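Local coordinates for intracellular protein transport protein USO1 (PDB 6LSU) that is required for protein transport from the endoplasmic reticulum to the Golgi complex, acting as a membrane tether with a globular head and a coiled-coil tail, at residues K327-L332 against R367-A372; L259-L264 against L311-L316; D437-Q442 against H532-E537. All blocks are in the same frame, centred on the assembly; numbering follows the deposited sequence.

Interaction 1: residues K327-L332 against R367-A372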
loop_
_atom_site.group_PDB
_atom_site.type_symbol
_atom_site.label_atom_id
_atom_site.label_comp_id
_atom_site.label_asym_id
_atom_site.label_seq_id
_atom_site.Cartn_x
_atom_site.Cartn_y
_atom_site.Cartn_z
ATOM N N LYS A 327 7.481 3.723 -19.580
ATOM C CA LYS A 327 8.379 2.695 -20.126
ATOM C C LYS A 327 8.075 1.419 -19.346
ATOM O O LYS A 327 7.737 0.385 -19.993
ATOM C CB LYS A 327 9.842 3.172 -20.087
ATOM C CG LYS A 327 10.854 2.290 -20.817
ATOM C CD LYS A 327 11.905 1.652 -19.908
ATOM C CE LYS A 327 12.970 0.857 -20.648
ATOM N NZ LYS A 327 12.382 -0.232 -21.470
ATOM N N HIS A 328 8.216 1.481 -18.018
ATOM C CA HIS A 328 7.974 0.338 -17.104
ATOM C C HIS A 328 6.564 -0.217 -17.337
ATOM O O HIS A 328 6.463 -1.449 -17.485
ATOM C CB HIS A 328 8.159 0.765 -15.652
ATOM C CG HIS A 328 9.576 1.067 -15.308
ATOM N ND1 HIS A 328 9.924 1.977 -14.323
ATOM C CD2 HIS A 328 10.732 0.680 -15.888
ATOM C CE1 HIS A 328 11.233 2.097 -14.281
ATOM N NE2 HIS A 328 11.744 1.307 -15.228
ATOM N N GLN A 329 5.535 0.667 -17.357
ATOM C CA GLN A 329 4.124 0.282 -17.560
ATOM C C GLN A 329 4.065 -0.578 -18.830
ATOM O O GLN A 329 3.600 -1.756 -18.753
ATOM C CB GLN A 329 3.198 1.488 -17.625
ATOM C CG GLN A 329 2.729 2.014 -16.270
ATOM C CD GLN A 329 1.986 3.319 -16.444
ATOM O OE1 GLN A 329 2.308 4.106 -17.346
ATOM N NE2 GLN A 329 0.927 3.486 -15.653
ATOM N N ASN A 330 4.556 0.001 -19.942
ATOM C CA ASN A 330 4.640 -0.612 -21.296
ATOM C C ASN A 330 5.386 -1.945 -21.226
ATOM O O ASN A 330 4.856 -2.929 -21.722
ATOM C CB ASN A 330 5.303 0.351 -22.282
ATOM C CG ASN A 330 4.448 1.546 -22.652
ATOM O OD1 ASN A 330 3.243 1.550 -22.447
ATOM N ND2 ASN A 330 5.064 2.546 -23.262
ATOM N N ALA A 331 6.541 -1.977 -20.559
ATOM C CA ALA A 331 7.295 -3.219 -20.287
ATOM C C ALA A 331 6.380 -4.246 -19.596
ATOM O O ALA A 331 6.298 -5.402 -20.070
ATOM C CB ALA A 331 8.542 -2.919 -19.487
ATOM N N LEU A 332 5.699 -3.867 -18.511
ATOM C CA LEU A 332 4.860 -4.845 -17.739
ATOM C C LEU A 332 3.690 -5.352 -18.594
ATOM O O LEU A 332 3.214 -6.495 -18.337
ATOM C CB LEU A 332 4.357 -4.190 -16.457
ATOM C CG LEU A 332 5.411 -3.976 -15.389
ATOM C CD1 LEU A 332 4.963 -2.891 -14.429
ATOM C CD2 LEU A 332 5.724 -5.263 -14.668
ATOM N N ARG A 367 -2.491 3.398 -14.894
ATOM C CA ARG A 367 -2.818 4.812 -14.665
ATOM C C ARG A 367 -2.219 5.681 -15.765
ATOM O O ARG A 367 -1.017 5.764 -15.851
ATOM C CB ARG A 367 -2.266 5.239 -13.306
ATOM C CG ARG A 367 -2.664 6.674 -12.940
ATOM C CD ARG A 367 -2.938 6.951 -11.473
ATOM N NE ARG A 367 -2.165 6.023 -10.659
ATOM C CZ ARG A 367 -2.667 5.134 -9.823
ATOM N NH1 ARG A 367 -3.956 5.075 -9.629
ATOM N NH2 ARG A 367 -1.882 4.290 -9.188
ATOM N N SER A 368 -3.033 6.342 -16.559
ATOM C CA SER A 368 -2.588 7.453 -17.461
ATOM C C SER A 368 -1.771 6.978 -18.675
ATOM O O SER A 368 -0.896 7.704 -19.098
ATOM C CB SER A 368 -1.783 8.433 -16.672
ATOM O OG SER A 368 -2.588 9.550 -16.445
ATOM N N ASN A 369 -2.035 5.779 -19.176
ATOM C CA ASN A 369 -1.261 5.118 -20.248
ATOM C C ASN A 369 -2.328 4.616 -21.208
ATOM O O ASN A 369 -2.887 3.541 -20.867
ATOM C CB ASN A 369 -0.437 3.992 -19.640
ATOM C CG ASN A 369 0.477 3.282 -20.612
ATOM O OD1 ASN A 369 0.076 2.895 -21.722
ATOM N ND2 ASN A 369 1.700 3.059 -20.165
ATOM N N GLU A 370 -2.671 5.414 -22.248
ATOM C CA GLU A 370 -3.610 5.001 -23.315
ATOM C C GLU A 370 -3.445 3.490 -23.588
ATOM O O GLU A 370 -4.412 2.739 -23.539
ATOM C CB GLU A 370 -3.312 5.790 -24.594
ATOM C CG GLU A 370 -4.127 7.046 -24.820
ATOM C CD GLU A 370 -4.461 7.266 -26.289
ATOM O OE1 GLU A 370 -4.372 8.435 -26.777
ATOM O OE2 GLU A 370 -4.775 6.249 -26.957
ATOM N N HIS A 371 -2.230 3.061 -23.897
ATOM C CA HIS A 371 -1.936 1.679 -24.360
ATOM C C HIS A 371 -2.366 0.679 -23.259
ATOM O O HIS A 371 -3.051 -0.354 -23.578
ATOM C CB HIS A 371 -0.441 1.521 -24.714
ATOM C CG HIS A 371 -0.169 0.124 -25.129
ATOM N ND1 HIS A 371 0.742 -0.665 -24.542
ATOM C CD2 HIS A 371 -0.858 -0.663 -25.956
ATOM C CE1 HIS A 371 0.625 -1.888 -25.001
ATOM N NE2 HIS A 371 -0.342 -1.908 -25.870
ATOM N N ALA A 372 -1.980 0.947 -22.008
ATOM C CA ALA A 372 -2.419 0.134 -20.839
ATOM C C ALA A 372 -3.951 0.178 -20.686
ATOM O O ALA A 372 -4.561 -0.893 -20.656
ATOM C CB ALA A 372 -1.673 0.526 -19.570
#

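Interaction 2: residues L259-L264 against L311-L316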
loop_
_atom_site.group_PDB
_atom_site.type_symbol
_atom_site.label_atom_id
_atom_site.label_comp_id
_atom_site.label_asym_id
_atom_site.label_seq_id
_atom_site.Cartn_x
_atom_site.Cartn_y
_atom_site.Cartn_z
ATOM N N LEU A 259 14.761 -8.367 -0.143
ATOM C CA LEU A 259 16.038 -7.893 -0.714
ATOM C C LEU A 259 15.789 -7.378 -2.146
ATOM O O LEU A 259 16.222 -6.241 -2.462
ATOM C CB LEU A 259 17.094 -9.009 -0.647
ATOM C CG LEU A 259 18.387 -8.689 -1.377
ATOM C CD1 LEU A 259 18.988 -7.399 -0.829
ATOM C CD2 LEU A 259 19.360 -9.855 -1.301
ATOM N N ILE A 260 15.055 -8.113 -2.984
ATOM C CA ILE A 260 14.690 -7.571 -4.325
ATOM C C ILE A 260 14.035 -6.206 -4.141
ATOM O O ILE A 260 14.298 -5.316 -4.969
ATOM C CB ILE A 260 13.786 -8.526 -5.113
ATOM C CG1 ILE A 260 14.428 -9.873 -5.364
ATOM C CG2 ILE A 260 13.383 -7.878 -6.441
ATOM C CD1 ILE A 260 13.575 -10.771 -6.292
ATOM N N ASN A 261 13.211 -6.047 -3.116
ATOM C CA ASN A 261 12.484 -4.787 -2.881
ATOM C C ASN A 261 13.498 -3.688 -2.577
ATOM O O ASN A 261 13.390 -2.636 -3.199
ATOM C CB ASN A 261 11.413 -4.968 -1.790
ATOM C CG ASN A 261 10.580 -3.725 -1.587
ATOM O OD1 ASN A 261 11.102 -2.708 -1.112
ATOM N ND2 ASN A 261 9.317 -3.805 -1.969
ATOM N N ASN A 262 14.423 -3.909 -1.651
ATOM C CA ASN A 262 15.394 -2.883 -1.198
ATOM C C ASN A 262 16.362 -2.527 -2.341
ATOM O O ASN A 262 16.843 -1.367 -2.361
ATOM C CB ASN A 262 16.181 -3.344 0.029
ATOM C CG ASN A 262 15.379 -3.363 1.313
ATOM O OD1 ASN A 262 14.433 -2.602 1.494
ATOM N ND2 ASN A 262 15.773 -4.210 2.233
ATOM N N ILE A 263 16.659 -3.455 -3.272
ATOM C CA ILE A 263 17.564 -3.138 -4.415
ATOM C C ILE A 263 16.848 -2.237 -5.444
ATOM O O ILE A 263 17.604 -1.548 -6.205
ATOM C CB ILE A 263 18.075 -4.441 -5.060
ATOM C CG1 ILE A 263 18.942 -5.262 -4.114
ATOM C CG2 ILE A 263 18.786 -4.176 -6.373
ATOM C CD1 ILE A 263 18.993 -6.722 -4.479
ATOM N N LEU A 264 15.490 -2.255 -5.523
ATOM C CA LEU A 264 14.681 -1.504 -6.549
ATOM C C LEU A 264 14.094 -0.199 -6.005
ATOM O O LEU A 264 13.968 0.756 -6.764
ATOM C CB LEU A 264 13.538 -2.374 -7.087
ATOM C CG LEU A 264 13.965 -3.686 -7.744
ATOM C CD1 LEU A 264 12.790 -4.397 -8.338
ATOM C CD2 LEU A 264 15.006 -3.430 -8.810
ATOM N N LEU A 311 3.816 -8.307 -5.202
ATOM C CA LEU A 311 2.936 -7.282 -5.799
ATOM C C LEU A 311 3.572 -5.915 -5.630
ATOM O O LEU A 311 3.442 -5.110 -6.584
ATOM C CB LEU A 311 1.532 -7.352 -5.211
ATOM C CG LEU A 311 0.698 -8.541 -5.702
ATOM C CD1 LEU A 311 -0.621 -8.670 -4.917
ATOM C CD2 LEU A 311 0.389 -8.431 -7.186
ATOM N N ASP A 312 4.225 -5.675 -4.494
ATOM C CA ASP A 312 4.838 -4.350 -4.162
ATOM C C ASP A 312 5.998 -4.131 -5.143
ATOM O O ASP A 312 6.152 -3.022 -5.644
ATOM C CB ASP A 312 5.229 -4.217 -2.674
ATOM C CG ASP A 312 4.039 -4.047 -1.732
ATOM O OD1 ASP A 312 2.890 -3.762 -2.238
ATOM O OD2 ASP A 312 4.238 -4.202 -0.509
ATOM N N ILE A 313 6.742 -5.179 -5.485
ATOM C CA ILE A 313 7.883 -5.055 -6.412
ATOM C C ILE A 313 7.317 -4.598 -7.747
ATOM O O ILE A 313 7.860 -3.605 -8.289
ATOM C CB ILE A 313 8.651 -6.362 -6.513
ATOM C CG1 ILE A 313 9.515 -6.609 -5.272
ATOM C CG2 ILE A 313 9.428 -6.387 -7.794
ATOM C CD1 ILE A 313 9.846 -8.098 -5.053
ATOM N N VAL A 314 6.253 -5.249 -8.266
ATOM C CA VAL A 314 5.613 -4.701 -9.499
ATOM C C VAL A 314 5.312 -3.207 -9.326
ATOM O O VAL A 314 5.714 -2.431 -10.226
ATOM C CB VAL A 314 4.358 -5.469 -9.912
ATOM C CG1 VAL A 314 3.793 -4.912 -11.189
ATOM C CG2 VAL A 314 4.637 -6.969 -10.086
ATOM N N SER A 315 4.725 -2.799 -8.189
ATOM C CA SER A 315 4.287 -1.397 -7.957
ATOM C C SER A 315 5.459 -0.423 -8.011
ATOM O O SER A 315 5.307 0.568 -8.687
ATOM C CB SER A 315 3.539 -1.207 -6.680
ATOM O OG SER A 315 2.159 -1.435 -6.846
ATOM N N LEU A 316 6.564 -0.714 -7.324
ATOM C CA LEU A 316 7.828 0.083 -7.337
ATOM C C LEU A 316 8.226 0.556 -8.734
ATOM O O LEU A 316 8.568 1.746 -8.863
ATOM C CB LEU A 316 8.965 -0.776 -6.770
ATOM C CG LEU A 316 8.785 -1.079 -5.291
ATOM C CD1 LEU A 316 9.945 -1.891 -4.748
ATOM C CD2 LEU A 316 8.592 0.229 -4.533
#

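Interaction 3: residues D437-Q442 against H532-E537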
loop_
_atom_site.group_PDB
_atom_site.type_symbol
_atom_site.label_atom_id
_atom_site.label_comp_id
_atom_site.label_asym_id
_atom_site.label_seq_id
_atom_site.Cartn_x
_atom_site.Cartn_y
_atom_site.Cartn_z
ATOM N N ASP A 437 -7.101 10.533 -17.543
ATOM C CA ASP A 437 -6.543 11.334 -18.679
ATOM C C ASP A 437 -6.866 10.719 -20.035
ATOM O O ASP A 437 -6.082 10.907 -20.956
ATOM C CB ASP A 437 -5.033 11.457 -18.561
ATOM C CG ASP A 437 -4.652 12.277 -17.361
ATOM O OD1 ASP A 437 -5.300 13.337 -17.166
ATOM O OD2 ASP A 437 -3.714 11.853 -16.643
ATOM N N ASN A 438 -8.020 10.070 -20.162
ATOM C CA ASN A 438 -8.485 9.405 -21.401
ATOM C C ASN A 438 -9.945 9.795 -21.660
ATOM O O ASN A 438 -10.906 8.971 -21.407
ATOM C CB ASN A 438 -8.281 7.918 -21.212
ATOM C CG ASN A 438 -8.251 7.148 -22.499
ATOM O OD1 ASN A 438 -8.898 7.549 -23.490
ATOM N ND2 ASN A 438 -7.539 6.017 -22.476
ATOM N N PHE A 439 -10.140 11.012 -22.133
ATOM C CA PHE A 439 -11.471 11.556 -22.499
ATOM C C PHE A 439 -12.282 10.601 -23.382
ATOM O O PHE A 439 -13.468 10.414 -23.130
ATOM C CB PHE A 439 -11.366 12.910 -23.191
ATOM C CG PHE A 439 -12.717 13.344 -23.711
ATOM C CD1 PHE A 439 -13.681 13.881 -22.860
ATOM C CD2 PHE A 439 -13.052 13.159 -25.051
ATOM C CE1 PHE A 439 -14.925 14.245 -23.350
ATOM C CE2 PHE A 439 -14.304 13.509 -25.530
ATOM C CZ PHE A 439 -15.239 14.043 -24.680
ATOM N N ASP A 440 -11.692 10.022 -24.408
ATOM C CA ASP A 440 -12.441 9.140 -25.350
ATOM C C ASP A 440 -12.992 7.961 -24.552
ATOM O O ASP A 440 -14.177 7.546 -24.731
ATOM C CB ASP A 440 -11.563 8.699 -26.527
ATOM C CG ASP A 440 -10.927 9.859 -27.314
ATOM O OD1 ASP A 440 -11.559 10.950 -27.380
ATOM O OD2 ASP A 440 -9.780 9.657 -27.859
ATOM N N LEU A 441 -12.193 7.410 -23.650
ATOM C CA LEU A 441 -12.618 6.169 -22.957
ATOM C C LEU A 441 -13.697 6.525 -21.913
ATOM O O LEU A 441 -14.595 5.710 -21.596
ATOM C CB LEU A 441 -11.373 5.569 -22.313
ATOM C CG LEU A 441 -11.429 4.066 -22.073
ATOM C CD1 LEU A 441 -11.808 3.314 -23.338
ATOM C CD2 LEU A 441 -10.076 3.605 -21.579
ATOM N N GLN A 442 -13.610 7.746 -21.399
ATOM C CA GLN A 442 -14.612 8.302 -20.470
ATOM C C GLN A 442 -15.931 8.485 -21.234
ATOM O O GLN A 442 -16.941 7.807 -20.876
ATOM C CB GLN A 442 -14.101 9.590 -19.860
ATOM C CG GLN A 442 -13.247 9.337 -18.647
ATOM C CD GLN A 442 -12.548 10.589 -18.186
ATOM O OE1 GLN A 442 -13.152 11.655 -18.142
ATOM N NE2 GLN A 442 -11.256 10.477 -17.878
ATOM N N HIS A 532 -10.875 19.038 -15.539
ATOM C CA HIS A 532 -10.777 17.978 -16.587
ATOM C C HIS A 532 -11.019 18.584 -17.979
ATOM O O HIS A 532 -11.871 19.499 -18.108
ATOM C CB HIS A 532 -11.752 16.813 -16.332
ATOM C CG HIS A 532 -11.128 15.550 -15.832
ATOM N ND1 HIS A 532 -11.519 14.297 -16.292
ATOM C CD2 HIS A 532 -10.177 15.331 -14.895
ATOM C CE1 HIS A 532 -10.812 13.368 -15.675
ATOM N NE2 HIS A 532 -9.983 13.976 -14.807
ATOM N N LYS A 533 -10.288 18.063 -18.970
ATOM C CA LYS A 533 -10.438 18.337 -20.427
ATOM C C LYS A 533 -11.763 17.772 -20.953
ATOM O O LYS A 533 -11.947 16.521 -20.877
ATOM C CB LYS A 533 -9.296 17.674 -21.201
ATOM C CG LYS A 533 -8.976 16.234 -20.795
ATOM C CD LYS A 533 -7.729 16.082 -19.926
ATOM C CE LYS A 533 -7.004 14.774 -20.167
ATOM N NZ LYS A 533 -5.560 14.988 -20.414
ATOM N N TYR A 534 -12.627 18.656 -21.479
ATOM C CA TYR A 534 -13.937 18.336 -22.114
ATOM C C TYR A 534 -14.928 17.739 -21.099
ATOM O O TYR A 534 -15.857 17.012 -21.536
ATOM C CB TYR A 534 -13.743 17.376 -23.295
ATOM C CG TYR A 534 -12.941 17.941 -24.438
ATOM C CD1 TYR A 534 -13.439 18.983 -25.206
ATOM C CD2 TYR A 534 -11.685 17.437 -24.754
ATOM C CE1 TYR A 534 -12.712 19.512 -26.261
ATOM C CE2 TYR A 534 -10.943 17.955 -25.805
ATOM C CZ TYR A 534 -11.459 18.995 -26.562
ATOM O OH TYR A 534 -10.722 19.495 -27.597
ATOM N N SER A 535 -14.799 18.062 -19.804
ATOM C CA SER A 535 -15.765 17.618 -18.758
ATOM C C SER A 535 -17.194 18.042 -19.163
ATOM O O SER A 535 -18.141 17.271 -18.918
ATOM C CB SER A 535 -15.385 18.102 -17.365
ATOM O OG SER A 535 -15.893 19.396 -17.073
ATOM N N GLU A 536 -17.338 19.199 -19.814
ATOM C CA GLU A 536 -18.651 19.730 -20.268
ATOM C C GLU A 536 -19.421 18.636 -21.020
ATOM O O GLU A 536 -20.544 18.332 -20.647
ATOM C CB GLU A 536 -18.460 20.985 -21.117
ATOM C CG GLU A 536 -19.561 22.007 -20.894
ATOM C CD GLU A 536 -19.374 23.339 -21.606
ATOM O OE1 GLU A 536 -18.226 23.842 -21.635
ATOM O OE2 GLU A 536 -20.380 23.869 -22.134
ATOM N N GLU A 537 -18.815 18.007 -22.017
ATOM C CA GLU A 537 -19.461 16.942 -22.821
ATOM C C GLU A 537 -20.006 15.849 -21.913
ATOM O O GLU A 537 -21.089 15.314 -22.225
ATOM C CB GLU A 537 -18.477 16.268 -23.766
ATOM C CG GLU A 537 -19.015 16.085 -25.184
ATOM C CD GLU A 537 -18.248 16.883 -26.233
ATOM O OE1 GLU A 537 -18.234 16.444 -27.408
ATOM O OE2 GLU A 537 -17.646 17.941 -25.873
#

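Interaction 1: residues K327-L332 against R367-A372
Gln329 passes alongside Asn369 in the opposite sense, the two amide planes 72° apart. Asn369 ND2 donates to Gln329 OE1 at 3.1 Å in an almost straight hydrogen bond, approaching from above the plane of the glutamine carbonyl. The second N-H of the same ND2 goes to Asn330 OD1, also 3.1 Å away, so one asparagine amide nitrogen grips two successive residues of helix 325-333. Gln329 is extended beyond CG, with CD anti to CA (chi2 172°), and its NE2 reaches Arg367 O at 3.0 Å. The same NE2 also donates to Asn364 O, so the amide takes up carbonyl groups where helix 354-366 ends. This lies in the alpha-solenoid of armadillo (ARM) repeats that forms the globular head: Gln329 and Asn330 belong to ARM 6, and the chain passes into ARM 7 at Ser368. Asn369 is the N-cap of helix 370-376, where its OD1 accepts from Ala372 N at 2.8 Å. CG of Asn369 stands anti to its backbone N (chi1 -176°), and the amide beyond it works in both directions, OD1 capping its own helix and ND2 reaching across to the neighbouring one. An alanine here would probably leave Gln329 OE1 and Asn330 OD1 without this shared donor and Ala372 N without its cap. The exposed His371 presents its ring edge to Asn330, ND1 lying 3.9 Å from Asn330 OD1 in the plane of the ring.

Interaction 2: residues L259-L264 against L311-L316
A nearly extended chi2 of 157° in Ile313 carries CD1 across to Ile260, where it meets CG2 at 3.8 Å, the two side chains crossing at about a right angle. In Asn261, CG stands anti to the backbone N (chi1 -176°) and beside the carbonyl carbon, and the amide it carries lies against Leu316, with ND2 3.4 Å from CD1. Ile313 touches three residues of the facing helix. Its CG1 lies 4.2 Å from Asn261 CA, against the backbone of that helix, while its other branch, CG2, touches Leu264 CD1 at 3.9 Å. The two methyl-bearing arms of this isoleucine therefore reach residues one turn apart on helix 251-264. The helices run almost parallel, the segment axes at 11° and 9.8 Å apart, as expected of equivalent helices in successive repeats of an alpha-solenoid: each is the last helix of its unit, 251-264 in ARM 4 and 301-317 in ARM 5. Leu316, one turn beyond Ile313, continues the apolar line, its CD1 lying 4.3 Å from Leu264 CB as well as under the Asn261 amide. No hydrogen bond joins the segments; apart from the Asn261 amide lying on Leu316, the contacts are largely apolar. At the margin Asp312 brings its CB to 4.2 Å from Asn261 ND2, with carboxylate and amide turned steeply against each other. Beyond the pair, Ile260 also packs on Leu237 and Phe238 of helix 233-244, and Ile313 on Leu283 of helix 280-287, which ties the pair to the preceding helix of each repeat.

Interaction 3: residues D437-Q442 against H532-E537
Phe439 receives Tyr534 over one face in a tilted edge-to-face (T-shaped) pair, ring centroids 5.3 Å apart and planes at 52°. The contact joins the starts of helices 439-459 and 535-543 in the armadillo-type alpha-solenoid of the head, the first of them in ARM 8. Tyr534 CG stands 4.3 Å above the centre of the phenylalanine ring, and its CB lies over the same face. Glu537 comes to the rim instead: its CB is near the ring plane, 4.0 Å from Phe439 CZ. Beside this aromatic pair, Gln442 lays its amide against the edge of His532, the flat groups 31° apart; Gln442 OE1 lies 3.6 Å from His532 ND1 in the plane of the imidazole. Towards the exposed side Lys533 reaches Asp437 in a long salt bridge, NZ to OD1 3.7 Å. The lysine leaves its backbone with CG between N and the carbonyl carbon, and bends at the later torsions bring its end round to Asp437; at this length and at the surface the ion pair is probably weak.

The backbone sets these groups in place. His532 to Ser535 form a type II beta turn with Lys533 and Tyr534 at its two middle positions, which brings Tyr534 up to the phenylalanine just ahead of helix 535-543. CG of Phe439 is anti to its backbone N (chi1 172°), in the first turn of its own helix. The Gln442 amide is held by its NE2, which donates to Phe435 O. Asn438, the N-cap of that helix, accepts weakly through OD1 from Leu441 N at 3.3 Å, while its ND2 is hydrogen-bonded to OE1 of Gln373.

The three contacts follow one another along the solenoid of the head: interaction 2 closes first along the chain, then interaction 1, then interaction 3. Centres of interactions 1 and 2 lie about 18 Å apart, and those of 1 and 3 about 19 Å, whereas 2 and 3 are about 33 Å apart and do not touch. Interaction 1 is thus the middle link. Leu332 packs on Val314 where helices 301-317 and 325-333 succeed each other, and at its other end Ser368 and Glu370 meet Asp437 and Asn438 of interaction 3. Together they join ARM 4 through ARM 8, passing from a buried apolar interface through an amide network to a surface contact.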